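Local structure of CurM Sulfotransferase (4GBM) at residues Leu38-Pro41 / Arg42-Ser45; Val169-Ser172 / Phe173-Arg177; Leu282-Lys285 / Trp286-Ile289. The protein probably transfers a sulfo group from PAPS to a biosynthetic intermediate on the way to curacin, and binds the spent cofactor, adenosine-3',5'-diphosphate. The protein carries 2 engineered substitutions. One frame throughout, in Å; residues are numbered along the deposited sequence. Where two conformers were deposited one is given.

How the contacts relate
All three contacts are local and each touches adenosine-3',5'-diphosphate, but they lie at different depths. Contact 1 is buried at the end of the central strand 35-39 and wraps the 5'-phosphate in backbone N-H groups and a serine hydroxyl. Contact 2, partly buried on helix 166-175, meets the 3'-phosphate with side-chain charge; it joins contact 1 through Arg42 NE and Ser172 OG, 2.8 Å apart. Contact 3 lies at the surface in the loop between helices 228-239 and 297-305. It rests on contact 2 where Ile289 CD1 packs on Glu171 CB, relies on backbone turns, waters and a weak salt bridge, and meets the ligand chiefly through a methyl of Leu282.

Contact 1 (Leu38-Pro41 / Arg42-Ser45); sequences LSSP and RSGS. With A3P (adenosine-3'-5'-diphosphate), chain G.
Ser40 and Ser43 meet in a buried, local contact round the turn that takes the chain off strand 35-39, in the middle of the parallel sheet, and into helix 45-53. This is the phosphate-binding loop of the sulfotransferase fold, the counterpart of the P-loop in nucleotide-binding relatives. Ser43 OG donates to Ser40 O at 3.0 Å, standing well above the carbonyl plane, and so braces the two limbs of the turn. On the strand side, Ser39 OG lies 3.6 Å from Ser45 CB. A3P O4P, of the 5'-phosphate, takes a bond from Ser45 N (2.9 Å), a weak one from Ser43 N and a third from Ser45 OG at 2.8 Å. That hydroxyl reaches the phosphate because it sits between its own backbone N and carbonyl carbon (chi1 69°), and it is also bonded to Lys136 NZ. Gly44, the N-cap residue, gives its N-H to the bridging A3P O5' at 3.0 Å. Arg42 turns the other way. Bent at chi2 and chi3, its chain folds past the Pro41 carbonyl and turns one face of the guanidinium to A3P C5', 3.9 Å above its centre. At its edge, NH1 makes a nearly straight bond in plane to A3P O1P of the 3'-phosphate (2.9 Å, 168°). NH1 also bonds to Asp269 O, and NE to Ser172 OG on helix 166-175. One short loop therefore touches both phosphates: N-H groups and a hydroxyl at the start of helix 45-53 hold the 5' group, where the positive end of the helix probably helps to offset the negative charge, and one arginine reaches the 3' group. This is consistent with a site that steadies PAP as the leaving group of sulfo transfer.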
loop_
_atom_site.group_PDB
_atom_site.type_symbol
_atom_site.label_atom_id
_atom_site.label_comp_id
_atom_site.label_asym_id
_atom_site.label_seq_id
_atom_site.Cartn_x
_atom_site.Cartn_y
_atom_site.Cartn_z
ATOM N N LEU A 38 -4.051 3.692 -1.153
ATOM C CA LEU A 38 -4.779 2.752 -2.010
ATOM C C LEU A 38 -4.188 2.723 -3.405
ATOM O O LEU A 38 -3.960 3.773 -4.018
ATOM C CB LEU A 38 -6.252 3.144 -2.112
ATOM C CG LEU A 38 -7.033 3.301 -0.806
ATOM C CD1 LEU A 38 -8.467 3.655 -1.126
ATOM C CD2 LEU A 38 -6.954 2.046 0.065
ATOM N N SER A 39 -3.966 1.522 -3.925
ATOM C CA SER A 39 -3.412 1.400 -5.270
ATOM C C SER A 39 -3.564 0.009 -5.820
ATOM O O SER A 39 -3.835 -0.939 -5.083
ATOM C CB SER A 39 -1.910 1.736 -5.265
ATOM O OG SER A 39 -1.182 0.721 -4.593
ATOM N N SER A 40 -3.387 -0.100 -7.128
ATOM C CA SER A 40 -3.174 -1.383 -7.789
ATOM C C SER A 40 -1.794 -1.905 -7.385
ATOM O O SER A 40 -0.911 -1.113 -7.041
ATOM C CB SER A 40 -3.242 -1.186 -9.309
ATOM O OG SER A 40 -2.692 -2.283 -10.024
ATOM N N PRO A 41 -1.586 -3.235 -7.433
ATOM C CA PRO A 41 -0.225 -3.764 -7.311
ATOM C C PRO A 41 0.750 -3.087 -8.286
ATOM O O PRO A 41 0.335 -2.608 -9.347
ATOM C CB PRO A 41 -0.410 -5.232 -7.720
ATOM C CG PRO A 41 -1.758 -5.557 -7.190
ATOM C CD PRO A 41 -2.578 -4.329 -7.514
ATOM N N ARG A 42 2.028 -3.058 -7.917
ATOM C CA ARG A 42 3.144 -2.614 -8.785
ATOM C C ARG A 42 3.116 -1.122 -9.138
ATOM O O ARG A 42 3.643 -0.712 -10.177
ATOM C CB ARG A 42 3.250 -3.473 -10.083
ATOM C CG ARG A 42 3.009 -4.974 -9.905
ATOM C CD ARG A 42 3.864 -5.552 -8.786
ATOM N NE ARG A 42 5.303 -5.388 -9.014
ATOM C CZ ARG A 42 6.226 -5.792 -8.149
ATOM N NH1 ARG A 42 7.517 -5.638 -8.425
ATOM N NH2 ARG A 42 5.853 -6.358 -7.003
ATOM N N SER A 43 2.515 -0.310 -8.269
ATOM C CA SER A 43 2.327 1.117 -8.555
ATOM C C SER A 43 3.289 2.028 -7.807
ATOM O O SER A 43 3.108 3.249 -7.806
ATOM C CB SER A 43 0.879 1.531 -8.262
ATOM O OG SER A 43 -0.021 0.814 -9.096
ATOM N N GLY A 44 4.317 1.438 -7.195
ATOM C CA GLY A 44 5.277 2.190 -6.381
ATOM C C GLY A 44 4.772 2.454 -4.968
ATOM O O GLY A 44 5.224 3.401 -4.308
ATOM N N SER A 45 3.839 1.623 -4.500
ATOM C CA SER A 45 3.242 1.829 -3.163
ATOM C C SER A 45 4.264 1.672 -2.036
ATOM O O SER A 45 4.228 2.427 -1.063
ATOM C CB SER A 45 2.018 0.921 -2.942
ATOM O OG SER A 45 2.394 -0.445 -2.839
HETATM P P1 A3P G . 9.192 -3.386 -10.669
HETATM O O1P A3P G . 8.566 -4.721 -10.979
HETATM O O2P A3P G . 10.416 -3.485 -9.793
HETATM O O3P A3P G . 9.351 -2.513 -11.881
HETATM P P2 A3P G . 4.618 -1.816 -5.317
HETATM O O4P A3P G . 3.305 -1.099 -5.352
HETATM O O5P A3P G . 4.553 -3.301 -5.531
HETATM O O6P A3P G . 5.474 -1.415 -4.145
HETATM O "O5'" A3P G . 5.399 -1.290 -6.633
HETATM C "C5'" A3P G . 6.606 -1.945 -7.036
HETATM C "C4'" A3P G . 7.218 -1.086 -8.116
HETATM O "O4'" A3P G . 7.718 0.117 -7.518
HETATM C "C3'" A3P G . 8.443 -1.721 -8.743
HETATM O "O3'" A3P G . 8.056 -2.658 -9.760
HETATM C "C2'" A3P G . 9.175 -0.492 -9.270
HETATM O "O2'" A3P G . 8.737 -0.162 -10.591
HETATM C "C1'" A3P G . 8.766 0.635 -8.327
HETATM N N9 A3P G . 9.906 1.017 -7.456
HETATM C C8 A3P G . 10.432 0.319 -6.427
HETATM N N7 A3P G . 11.493 0.970 -5.880
HETATM C C5 A3P G . 11.648 2.112 -6.582
HETATM C C6 A3P G . 12.567 3.275 -6.550
HETATM N N6 A3P G . 13.549 3.339 -5.619
HETATM N N1 A3P G . 12.373 4.255 -7.474
HETATM C C2 A3P G . 11.384 4.204 -8.395
HETATM N N3 A3P G . 10.512 3.178 -8.472
HETATM C C4 A3P G . 10.602 2.142 -7.606
HETATM O O HOH W 1 0.927 -0.553 -5.579
#

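Contact 2 (Val169-Ser172 / Phe173-Arg177); sequences VIES and FVRMR. With A3P (adenosine-3'-5'-diphosphate), chain G.
Glu171 and Arg175 pair one turn apart near the C-terminal end of helix 166-175, beside the 3'-phosphate of the ligand. Arg175 grips the carboxylate side-on with two nitrogens: NE donates to Glu171 OE2 and NH1 to Glu171 OE1, each at 2.9 Å and each on the syn side. The bend of Arg175 at chi3 (38°) turns the guanidinium back along the helix, which brings its edge to the carboxylate, the two planes 34° apart. The second N-H of NH1 and one of NH2 turn to the 3'-phosphate. NH2 donates to A3P O1P at 2.9 Å, while NH1 reaches both A3P O1P at 3.1 Å and, longer, A3P O3P. Ser172 OG adds a short bond to A3P O1P of 2.6 Å and also receives Arg42, so this hydroxyl sits between Arg42 and the phosphate. A leucine in place of Arg175 would probably leave the Glu171 carboxylate without its mate close to the phosphate and strip O1P of two donors. Behind these groups the backbone is satisfied in regular helical fashion, Phe173 N on Val169 O, Val174 N on Ile170 O, Arg175 N on Glu171 O and Met176 N on Ser172 O. A Schellman motif closes the helix, with Arg177 N bonded to Val174 O at 3.0 Å. Gripped side-on, Glu171 acts as a second-shell residue: it fixes the rotation of the guanidinium, whose positive charge is likely to be shared between carboxylate and phosphate.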
loop_
_atom_site.group_PDB
_atom_site.type_symbol
_atom_site.label_atom_id
_atom_site.label_comp_id
_atom_site.label_asym_id
_atom_site.label_seq_id
_atom_site.Cartn_x
_atom_site.Cartn_y
_atom_site.Cartn_z
ATOM N N VAL A 169 2.226 -1.259 -15.044
ATOM C CA VAL A 169 1.736 -2.196 -14.042
ATOM C C VAL A 169 1.629 -3.601 -14.627
ATOM O O VAL A 169 2.050 -4.565 -13.996
ATOM C CB VAL A 169 0.386 -1.743 -13.458
ATOM C CG1 VAL A 169 -0.247 -2.855 -12.612
ATOM C CG2 VAL A 169 0.594 -0.490 -12.607
ATOM N N ILE A 170 1.099 -3.702 -15.844
ATOM C CA ILE A 170 0.915 -5.009 -16.482
ATOM C C ILE A 170 2.257 -5.707 -16.735
ATOM O O ILE A 170 2.420 -6.885 -16.392
ATOM C CB ILE A 170 0.062 -4.910 -17.761
ATOM C CG1 ILE A 170 -1.384 -4.578 -17.386
ATOM C CG2 ILE A 170 0.096 -6.233 -18.541
ATOM C CD1 ILE A 170 -2.208 -4.027 -18.545
ATOM N N GLU A 171 3.221 -4.975 -17.295
ATOM C CA GLU A 171 4.540 -5.543 -17.572
ATOM C C GLU A 171 5.179 -6.053 -16.284
ATOM O O GLU A 171 5.755 -7.146 -16.258
ATOM C CB GLU A 171 5.437 -4.495 -18.240
ATOM C CG GLU A 171 6.801 -5.008 -18.706
ATOM C CD GLU A 171 7.867 -5.020 -17.610
ATOM O OE1 GLU A 171 7.743 -4.261 -16.634
ATOM O OE2 GLU A 171 8.838 -5.797 -17.734
ATOM N N SER A 172 5.054 -5.270 -15.213
ATOM C CA SER A 172 5.653 -5.633 -13.937
ATOM C C SER A 172 4.973 -6.865 -13.329
ATOM O O SER A 172 5.639 -7.809 -12.912
ATOM C CB SER A 172 5.574 -4.446 -12.967
ATOM O OG SER A 172 6.057 -4.813 -11.689
ATOM N N PHE A 173 3.643 -6.854 -13.291
ATOM C CA PHE A 173 2.868 -7.959 -12.728
ATOM C C PHE A 173 3.209 -9.298 -13.406
ATOM O O PHE A 173 3.427 -10.315 -12.734
ATOM C CB PHE A 173 1.379 -7.621 -12.858
ATOM C CG PHE A 173 0.457 -8.560 -12.126
ATOM C CD1 PHE A 173 0.096 -9.781 -12.691
ATOM C CD2 PHE A 173 -0.078 -8.205 -10.891
ATOM C CE1 PHE A 173 -0.773 -10.641 -12.035
ATOM C CE2 PHE A 173 -0.964 -9.067 -10.218
ATOM C CZ PHE A 173 -1.306 -10.287 -10.803
ATOM N N VAL A 174 3.279 -9.281 -14.733
ATOM C CA VAL A 174 3.610 -10.467 -15.523
ATOM C C VAL A 174 5.059 -10.907 -15.282
ATOM O O VAL A 174 5.323 -12.096 -15.067
ATOM C CB VAL A 174 3.312 -10.229 -17.029
ATOM C CG1 VAL A 174 3.844 -11.366 -17.900
ATOM C CG2 VAL A 174 1.800 -10.090 -17.249
ATOM N N ARG A 175 5.983 -9.946 -15.293
ATOM C CA ARG A 175 7.405 -10.221 -15.041
ATOM C C ARG A 175 7.623 -10.882 -13.676
ATOM O O ARG A 175 8.467 -11.790 -13.538
ATOM C CB ARG A 175 8.223 -8.926 -15.153
ATOM C CG ARG A 175 9.701 -9.057 -14.733
ATOM C CD ARG A 175 10.584 -7.890 -15.214
ATOM N NE ARG A 175 9.911 -6.591 -15.150
ATOM C CZ ARG A 175 9.680 -5.909 -14.028
ATOM N NH1 ARG A 175 9.035 -4.749 -14.085
ATOM N NH2 ARG A 175 10.077 -6.392 -12.849
ATOM N N MET A 176 6.858 -10.432 -12.683
ATOM C CA MET A 176 6.974 -10.928 -11.309
ATOM C C MET A 176 6.190 -12.219 -11.075
ATOM O O MET A 176 6.226 -12.786 -9.980
ATOM C CB MET A 176 6.560 -9.840 -10.308
ATOM C CG MET A 176 7.471 -8.606 -10.329
ATOM S SD MET A 176 9.200 -8.989 -10.014
ATOM C CE MET A 176 9.126 -9.518 -8.303
ATOM N N ARG A 177 5.485 -12.667 -12.116
ATOM C CA ARG A 177 4.743 -13.938 -12.110
ATOM C C ARG A 177 3.679 -13.999 -11.017
ATOM O O ARG A 177 3.525 -15.014 -10.330
ATOM C CB ARG A 177 5.705 -15.127 -12.013
ATOM C CG ARG A 177 6.587 -15.269 -13.240
ATOM C CD ARG A 177 7.685 -16.300 -13.064
ATOM N NE ARG A 177 8.273 -16.656 -14.353
ATOM C CZ ARG A 177 9.096 -15.880 -15.059
ATOM N NH1 ARG A 177 9.448 -14.676 -14.616
ATOM N NH2 ARG A 177 9.564 -16.311 -16.222
HETATM P P1 A3P G . 9.192 -3.386 -10.669
HETATM O O1P A3P G . 8.566 -4.721 -10.979
HETATM O O2P A3P G . 10.416 -3.485 -9.793
HETATM O O3P A3P G . 9.351 -2.513 -11.881
HETATM P P2 A3P G . 4.618 -1.816 -5.317
HETATM O O4P A3P G . 3.305 -1.099 -5.352
HETATM O O5P A3P G . 4.553 -3.301 -5.531
HETATM O O6P A3P G . 5.474 -1.415 -4.145
HETATM O "O5'" A3P G . 5.399 -1.290 -6.633
HETATM C "C5'" A3P G . 6.606 -1.945 -7.036
HETATM C "C4'" A3P G . 7.218 -1.086 -8.116
HETATM O "O4'" A3P G . 7.718 0.117 -7.518
HETATM C "C3'" A3P G . 8.443 -1.721 -8.743
HETATM O "O3'" A3P G . 8.056 -2.658 -9.760
HETATM C "C2'" A3P G . 9.175 -0.492 -9.270
HETATM O "O2'" A3P G . 8.737 -0.162 -10.591
HETATM C "C1'" A3P G . 8.766 0.635 -8.327
HETATM N N9 A3P G . 9.906 1.017 -7.456
HETATM C C8 A3P G . 10.432 0.319 -6.427
HETATM N N7 A3P G . 11.493 0.970 -5.880
HETATM C C5 A3P G . 11.648 2.112 -6.582
HETATM C C6 A3P G . 12.567 3.275 -6.550
HETATM N N6 A3P G . 13.549 3.339 -5.619
HETATM N N1 A3P G . 12.373 4.255 -7.474
HETATM C C2 A3P G . 11.384 4.204 -8.395
HETATM N N3 A3P G . 10.512 3.178 -8.472
HETATM C C4 A3P G . 10.602 2.142 -7.606
#

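Contact 3 (Leu282-Lys285 / Trp286-Ile289). With A3P (adenosine-3'-5'-diphosphate), chain G.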
loop_
_atom_site.group_PDB
_atom_site.type_symbol
_atom_site.label_atom_id
_atom_site.label_comp_id
_atom_site.label_asym_id
_atom_site.label_seq_id
_atom_site.Cartn_x
_atom_site.Cartn_y
_atom_site.Cartn_z
ATOM N N LEU A 282 12.000 4.771 -14.242
ATOM C CA LEU A 282 10.918 3.790 -14.267
ATOM C C LEU A 282 9.566 4.411 -14.641
ATOM O O LEU A 282 8.609 3.691 -14.947
ATOM C CB LEU A 282 10.835 3.062 -12.924
ATOM C CG LEU A 282 11.799 1.880 -12.712
ATOM C CD1 LEU A 282 13.233 2.167 -13.133
ATOM C CD2 LEU A 282 11.753 1.407 -11.261
ATOM N N ALA A 283 9.492 5.739 -14.632
ATOM C CA ALA A 283 8.236 6.432 -14.966
ATOM C C ALA A 283 7.793 6.206 -16.410
ATOM O O ALA A 283 6.664 5.778 -16.652
ATOM C CB ALA A 283 8.354 7.929 -14.687
ATOM N N ASP A 284 8.693 6.482 -17.352
ATOM C CA ASP A 284 8.350 6.558 -18.780
ATOM C C ASP A 284 8.344 5.215 -19.501
ATOM O O ASP A 284 8.256 5.181 -20.732
ATOM C CB ASP A 284 9.327 7.487 -19.516
ATOM C CG ASP A 284 9.067 8.965 -19.259
ATOM O OD1 ASP A 284 8.038 9.324 -18.655
ATOM O OD2 ASP A 284 9.912 9.780 -19.682
ATOM N N LYS A 285 8.432 4.116 -18.756
ATOM C CA LYS A 285 8.505 2.784 -19.370
ATOM C C LYS A 285 7.311 2.489 -20.267
ATOM O O LYS A 285 7.451 1.800 -21.276
ATOM C CB LYS A 285 8.669 1.706 -18.303
ATOM C CG LYS A 285 10.074 1.719 -17.705
ATOM C CD LYS A 285 10.201 0.790 -16.511
ATOM C CE LYS A 285 10.340 -0.661 -16.935
ATOM N NZ LYS A 285 10.855 -1.470 -15.794
ATOM N N TRP A 286 6.156 3.048 -19.916
ATOM C CA TRP A 286 4.935 2.867 -20.702
ATOM C C TRP A 286 5.058 3.373 -22.142
ATOM O O TRP A 286 4.303 2.939 -23.012
ATOM C CB TRP A 286 3.743 3.539 -20.014
ATOM C CG TRP A 286 3.887 5.025 -19.858
ATOM C CD1 TRP A 286 4.430 5.686 -18.787
ATOM C CD2 TRP A 286 3.490 6.041 -20.795
ATOM N NE1 TRP A 286 4.389 7.037 -18.995
ATOM C CE2 TRP A 286 3.823 7.289 -20.218
ATOM C CE3 TRP A 286 2.888 6.020 -22.064
ATOM C CZ2 TRP A 286 3.574 8.506 -20.861
ATOM C CZ3 TRP A 286 2.639 7.234 -22.704
ATOM C CH2 TRP A 286 2.989 8.461 -22.101
ATOM N N LYS A 287 5.998 4.284 -22.392
ATOM C CA LYS A 287 6.181 4.827 -23.736
ATOM C C LYS A 287 6.734 3.789 -24.705
ATOM O O LYS A 287 6.575 3.931 -25.917
ATOM C CB LYS A 287 7.079 6.066 -23.718
ATOM C CG LYS A 287 6.472 7.261 -22.997
ATOM C CD LYS A 287 7.421 8.454 -23.016
ATOM C CE LYS A 287 6.876 9.592 -22.168
ATOM N NZ LYS A 287 7.833 10.735 -22.080
ATOM N N THR A 288 7.382 2.754 -24.175
ATOM C CA THR A 288 8.034 1.755 -25.030
ATOM C C THR A 288 7.598 0.314 -24.783
ATOM O O THR A 288 7.901 -0.566 -25.597
ATOM C CB THR A 288 9.580 1.831 -24.949
ATOM O OG1 THR A 288 9.998 1.730 -23.583
ATOM C CG2 THR A 288 10.097 3.133 -25.559
ATOM N N ILE A 289 6.889 0.071 -23.678
ATOM C CA ILE A 289 6.378 -1.259 -23.382
ATOM C C ILE A 289 5.448 -1.714 -24.507
ATOM O O ILE A 289 4.551 -0.976 -24.929
ATOM C CB ILE A 289 5.657 -1.309 -22.009
ATOM C CG1 ILE A 289 6.691 -1.325 -20.878
ATOM C CG2 ILE A 289 4.758 -2.538 -21.909
ATOM C CD1 ILE A 289 6.118 -1.057 -19.498
HETATM P P1 A3P G . 9.192 -3.386 -10.669
HETATM O O1P A3P G . 8.566 -4.721 -10.979
HETATM O O2P A3P G . 10.416 -3.485 -9.793
HETATM O O3P A3P G . 9.351 -2.513 -11.881
HETATM P P2 A3P G . 4.618 -1.816 -5.317
HETATM O O4P A3P G . 3.305 -1.099 -5.352
HETATM O O5P A3P G . 4.553 -3.301 -5.531
HETATM O O6P A3P G . 5.474 -1.415 -4.145
HETATM O "O5'" A3P G . 5.399 -1.290 -6.633
HETATM C "C5'" A3P G . 6.606 -1.945 -7.036
HETATM C "C4'" A3P G . 7.218 -1.086 -8.116
HETATM O "O4'" A3P G . 7.718 0.117 -7.518
HETATM C "C3'" A3P G . 8.443 -1.721 -8.743
HETATM O "O3'" A3P G . 8.056 -2.658 -9.760
HETATM C "C2'" A3P G . 9.175 -0.492 -9.270
HETATM O "O2'" A3P G . 8.737 -0.162 -10.591
HETATM C "C1'" A3P G . 8.766 0.635 -8.327
HETATM N N9 A3P G . 9.906 1.017 -7.456
HETATM C C8 A3P G . 10.432 0.319 -6.427
HETATM N N7 A3P G . 11.493 0.970 -5.880
HETATM C C5 A3P G . 11.648 2.112 -6.582
HETATM C C6 A3P G . 12.567 3.275 -6.550
HETATM N N6 A3P G . 13.549 3.339 -5.619
HETATM N N1 A3P G . 12.373 4.255 -7.474
HETATM C C2 A3P G . 11.384 4.204 -8.395
HETATM N N3 A3P G . 10.512 3.178 -8.472
HETATM C C4 A3P G . 10.602 2.142 -7.606
HETATM O O HOH W 2 5.746 9.179 -17.537
HETATM O O HOH W 3 10.307 4.222 -22.395
#
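Lys287 runs alongside Asp284, both side chains pointing the same way, on a surface turn of the loop between helices 228-239 and 297-305. Its CB lies 3.3 Å from Asp284 O, the acceptor that also takes the Lys287 N-H. CG, anti to the carbonyl carbon (chi1 -66°), stands 3.6 Å above one face of the Trp286 ring, displaced toward the rim. The chain continues fully extended. CD passes Asp284 CB at 4.1 Å, CE comes to 3.7 Å from Asp284 CG, and NZ finishes beside Asp284 OD2 at 3.3 Å in a weak salt bridge. The other carboxylate oxygen, OD1, is paired with Lys226 NZ and accepts a hydrogen bond from water 2, which in turn accepts from Trp286 NE1 in the plane of the indole. Trp286 also stacks with His165, which ties the turn to the loop before helix 166-175. In the backbone, Lys285 O serves two donors: Thr288 N from above the carbonyl plane and Ile289 N nearly along the C=O axis, at 3.0 Å. Ile289 CD1 folds back to 3.9 Å from Lys285 CB. Leu282, at the start of the turn, rests CD2 on the ligand, 3.5 Å from A3P O2'. Two lysines and a water share the Asp284 carboxylate, so its negative charge is probably well compensated; the weak bond to Lys287 suggests that the turn owes its shape more to the doubly used Lys285 carbonyl than to this ion pair.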